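Local coordinates for protein probable 2-oxoacid ferredoxin oxidoreductase, alpha chain (Thermoplasma acidophilum, PDB 3JU3) that probably forms part of an enzyme that oxidatively decarboxylates 2-oxoacids such as 2-oxoglutarate to acyl-CoA, passing the electrons to ferredoxin, at residues 4-9 / 43-48; 12-17 / 39-44. All coordinates share one frame; numbering follows the deposited sequence. Where two conformers were deposited one is given.

Contact 1. Residues 4-9 / 43-48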
# COMPACT_ATOMS: atom_id res chain seq x y z
N GLU A 4 27.26 -2.41 2.24
CA GLU A 4 26.35 -3.33 1.59
C GLU A 4 24.89 -3.02 2.02
O GLU A 4 23.97 -3.52 1.38
CB GLU A 4 26.75 -4.77 1.85
CG GLU A 4 28.14 -5.12 1.33
CD GLU A 4 29.19 -5.25 2.44
OE1 GLU A 4 29.37 -4.30 3.23
OE2 GLU A 4 29.84 -6.33 2.51
N LYS A 5 24.71 -2.18 3.05
CA LYS A 5 23.42 -1.98 3.72
C LYS A 5 22.80 -0.60 3.58
O LYS A 5 21.61 -0.41 3.80
CB LYS A 5 23.58 -2.26 5.20
CG LYS A 5 24.06 -3.64 5.56
CD LYS A 5 23.89 -3.82 7.08
CE LYS A 5 24.82 -4.85 7.61
NZ LYS A 5 24.48 -6.20 7.13
N ALA A 6 23.64 0.39 3.32
CA ALA A 6 23.21 1.76 3.08
C ALA A 6 24.23 2.41 2.16
O ALA A 6 25.43 2.17 2.29
CB ALA A 6 23.11 2.54 4.37
N VAL A 7 23.77 3.24 1.24
CA VAL A 7 24.69 3.90 0.35
C VAL A 7 24.36 5.39 0.36
O VAL A 7 23.19 5.76 0.48
CB VAL A 7 24.65 3.29 -1.08
CG1 VAL A 7 23.22 3.17 -1.62
CG2 VAL A 7 25.53 4.08 -2.04
N LEU A 8 25.37 6.23 0.26
CA LEU A 8 25.12 7.66 0.15
C LEU A 8 25.29 7.99 -1.33
O LEU A 8 26.40 7.86 -1.84
CB LEU A 8 26.14 8.47 0.96
CG LEU A 8 25.93 9.98 0.92
CD1 LEU A 8 24.57 10.40 1.50
CD2 LEU A 8 27.07 10.70 1.61
N ILE A 9 24.22 8.39 -2.00
CA ILE A 9 24.29 8.72 -3.41
C ILE A 9 24.38 10.24 -3.56
O ILE A 9 23.60 10.99 -2.96
CB ILE A 9 23.06 8.19 -4.18
CG1 ILE A 9 22.89 6.65 -3.93
CG2 ILE A 9 23.12 8.62 -5.66
CD1 ILE A 9 21.67 6.04 -4.60
N ASN A 43 21.98 15.22 -1.47
CA ASN A 43 22.41 13.85 -1.63
C ASN A 43 21.32 12.92 -1.04
O ASN A 43 20.29 13.41 -0.55
CB ASN A 43 23.83 13.62 -1.04
CG ASN A 43 23.93 14.01 0.44
OD1 ASN A 43 22.92 14.14 1.12
ND2 ASN A 43 25.15 14.21 0.93
N LEU A 44 21.50 11.60 -1.16
CA LEU A 44 20.45 10.66 -0.73
C LEU A 44 21.11 9.53 0.05
O LEU A 44 21.97 8.82 -0.49
CB LEU A 44 19.64 10.10 -1.93
CG LEU A 44 18.75 8.87 -1.59
CD1 LEU A 44 17.67 9.19 -0.55
CD2 LEU A 44 18.10 8.26 -2.81
N LEU A 45 20.72 9.39 1.32
CA LEU A 45 21.15 8.23 2.10
C LEU A 45 20.05 7.21 1.85
O LEU A 45 18.91 7.42 2.23
CB LEU A 45 21.28 8.56 3.58
CG LEU A 45 21.42 7.42 4.59
CD1 LEU A 45 22.70 6.73 4.31
CD2 LEU A 45 21.44 7.98 6.04
N TYR A 46 20.40 6.13 1.19
CA TYR A 46 19.44 5.11 0.78
C TYR A 46 19.69 3.87 1.63
O TYR A 46 20.78 3.30 1.59
CB TYR A 46 19.65 4.80 -0.69
CG TYR A 46 18.75 3.76 -1.24
CD1 TYR A 46 17.38 3.93 -1.30
CD2 TYR A 46 19.28 2.57 -1.72
CE1 TYR A 46 16.58 2.95 -1.80
CE2 TYR A 46 18.51 1.61 -2.19
CZ TYR A 46 17.17 1.79 -2.25
OH TYR A 46 16.44 0.77 -2.79
N LEU A 47 18.67 3.46 2.37
CA LEU A 47 18.76 2.25 3.18
C LEU A 47 18.26 1.07 2.34
O LEU A 47 17.14 1.08 1.82
CB LEU A 47 17.94 2.39 4.46
CG LEU A 47 18.30 3.68 5.22
CD1 LEU A 47 17.44 3.90 6.48
CD2 LEU A 47 19.83 3.77 5.56
N LYS A 48 19.12 0.07 2.21
CA LYS A 48 18.80 -1.11 1.43
C LYS A 48 18.04 -2.13 2.31
O LYS A 48 18.41 -2.39 3.46
CB LYS A 48 20.10 -1.73 0.93
CG LYS A 48 20.86 -0.81 0.03
CD LYS A 48 22.02 -1.55 -0.54
CE LYS A 48 22.81 -0.70 -1.45
NZ LYS A 48 24.00 -1.50 -1.79
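An antiparallel ladder joins V7 and I9 of strand 6-9, outermost in this chain's sheet, to Y46 and L44 of strand 42-47, the middle strand. V7 and Y46 form one hydrogen-bonded pair: Y46 N reaches V7 O at 2.9 Å in an almost straight bond, and V7 N returns one to Y46 O. I9 and L44 form the next such pair, with I9 N only 2.7 Å from L44 O. Beyond the strand end K48 N still bonds to K5 O, from above the carbonyl plane. On one face V7 CG1 meets the edge of the Y46 ring, 4.0 Å from CD2, and K48 CE lies 3.9 Å from the same methyl; the Y46 ring also makes a cation-pi contact with K25. On the other face A6 CB lies 3.7 Å from L47 CD2, while L8 CD1, set by a chi2 of 62°, lies 3.8 Å from N43 CG. F57 of the second subunit packs on A6 and L45. The backbone bonds thus fix the register and with it what each face meets: A6, L45 and L47 turn to the second subunit, while I9 and L44, on the face of V7 and Y46, pack against helix 25-37.

Contact 2. Residues 12-17 / 39-44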
# COMPACT_ATOMS: atom_id res chain seq x y z
N LYS A 12 29.20 14.15 -0.86
CA LYS A 12 29.31 13.99 0.59
C LYS A 12 28.66 15.12 1.37
O LYS A 12 27.94 14.87 2.33
CB LYS A 12 30.76 13.85 1.05
CG LYS A 12 31.51 12.67 0.46
CD LYS A 12 31.03 11.36 1.06
CE LYS A 12 30.84 10.33 -0.04
NZ LYS A 12 30.41 9.03 0.51
N GLU A 13 28.97 16.36 0.99
CA GLU A 13 28.37 17.55 1.57
C GLU A 13 27.25 17.91 0.63
O GLU A 13 27.41 17.77 -0.58
CB GLU A 13 29.38 18.70 1.62
CG GLU A 13 28.77 20.10 1.84
CD GLU A 13 28.77 20.54 3.30
OE1 GLU A 13 28.79 19.68 4.21
OE2 GLU A 13 28.74 21.77 3.54
N ALA A 14 26.12 18.34 1.19
CA ALA A 14 25.04 18.87 0.36
C ALA A 14 24.15 19.74 1.19
O ALA A 14 24.11 19.58 2.40
CB ALA A 14 24.24 17.74 -0.26
N ASP A 15 23.46 20.67 0.56
CA ASP A 15 22.49 21.51 1.22
C ASP A 15 21.39 20.70 1.94
O ASP A 15 20.95 21.08 3.01
CB ASP A 15 21.85 22.45 0.20
CG ASP A 15 22.85 23.46 -0.39
OD1 ASP A 15 23.71 23.98 0.35
OD2 ASP A 15 22.81 23.72 -1.60
N ILE A 16 20.94 19.62 1.29
CA ILE A 16 19.86 18.74 1.76
C ILE A 16 20.34 17.28 1.68
O ILE A 16 20.89 16.86 0.64
CB ILE A 16 18.59 18.85 0.87
CG1 ILE A 16 17.95 20.25 0.99
CG2 ILE A 16 17.55 17.72 1.25
CD1 ILE A 16 16.99 20.63 -0.16
N THR A 17 20.11 16.51 2.75
CA THR A 17 20.32 15.07 2.70
C THR A 17 18.98 14.37 2.85
O THR A 17 18.38 14.34 3.94
CB THR A 17 21.28 14.66 3.86
OG1 THR A 17 22.57 15.21 3.57
CG2 THR A 17 21.41 13.10 4.02
N GLY A 39 20.68 25.61 -8.39
CA GLY A 39 21.91 25.74 -7.60
C GLY A 39 21.84 25.20 -6.18
O GLY A 39 22.66 25.58 -5.31
N ILE A 40 20.92 24.25 -5.97
CA ILE A 40 20.82 23.60 -4.66
C ILE A 40 21.35 22.18 -4.72
O ILE A 40 20.95 21.41 -5.58
CB ILE A 40 19.39 23.56 -4.16
CG1 ILE A 40 18.90 24.99 -3.91
CG2 ILE A 40 19.29 22.73 -2.90
CD1 ILE A 40 17.40 25.08 -3.73
N SER A 41 22.27 21.83 -3.82
CA SER A 41 22.83 20.48 -3.83
C SER A 41 22.10 19.56 -2.86
O SER A 41 21.63 19.97 -1.81
CB SER A 41 24.33 20.50 -3.51
OG SER A 41 24.52 21.06 -2.23
N ALA A 42 22.02 18.28 -3.19
CA ALA A 42 21.30 17.36 -2.33
C ALA A 42 21.94 16.02 -2.53
O ALA A 42 22.44 15.71 -3.63
CB ALA A 42 19.82 17.36 -2.69
N ASN A 43 21.98 15.22 -1.47
CA ASN A 43 22.41 13.85 -1.63
C ASN A 43 21.32 12.92 -1.04
O ASN A 43 20.29 13.41 -0.55
CB ASN A 43 23.83 13.62 -1.04
CG ASN A 43 23.93 14.01 0.44
OD1 ASN A 43 22.92 14.14 1.12
ND2 ASN A 43 25.15 14.21 0.93
N LEU A 44 21.50 11.60 -1.16
CA LEU A 44 20.45 10.66 -0.73
C LEU A 44 21.11 9.53 0.05
O LEU A 44 21.97 8.82 -0.49
CB LEU A 44 19.64 10.10 -1.93
CG LEU A 44 18.75 8.87 -1.59
CD1 LEU A 44 17.67 9.19 -0.55
CD2 LEU A 44 18.10 8.26 -2.81
O HOH W 1 25.20 15.18 3.82
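T17 OG1 gives its proton to N43 OD1 at 2.7 Å, in the amide plane and on a lone pair of the oxygen. A water closes the ring: it donates to T17 OG1 and accepts from N43 ND2, which also bonds to the carbonyl of E11. The amide is therefore gripped at both ends, and its CG, lodged between backbone N and carbonyl carbon (chi1 57°), lies 3.8 Å from A14 CB. At the other end D15 and S41 interlock. D15 N donates to S41 OG at 3.0 Å, and S41 N returns a bond to D15 OD2 at 3.0 Å, meeting that oxygen on its anti side but 31° out of the carboxylate plane. Backbone bonds join N43 N to I16 O at 2.9 Å and I16 N to S41 O at 3.2 Å. On the opposite face from T17 and N43, I16 CB lies 4.1 Å from A42 CB, and A42 in turn packs on I32 and L35 of helix 25-37. That helix ends in a Schellman motif with G39, of positive phi, as its C' residue. Parallel neighbours joined through a helix make this a beta-alpha-beta crossover, here strand 16-21, helix 25-37 and strand 42-47.

In the fold
Strand 42-47 is the shared element: strand 6-9 pairs with it antiparallel in contact 1 and strand 16-21 parallel in contact 2, giving the strand order 1-3-2. The two centres are 14 Å apart, and N43 and L44 belong to both. Along the chain the outer strands come first, one after the other; helix 25-37 then carries the chain back to the middle strand. A single strand thereby unites the N-terminal edge with the crossover unit of this piece, core domain II of the oxidoreductase alpha chain. Both contacts touch the second subunit, and T17 pairs with a parallel strand of that chain, so the sheet of one subunit continues into the next.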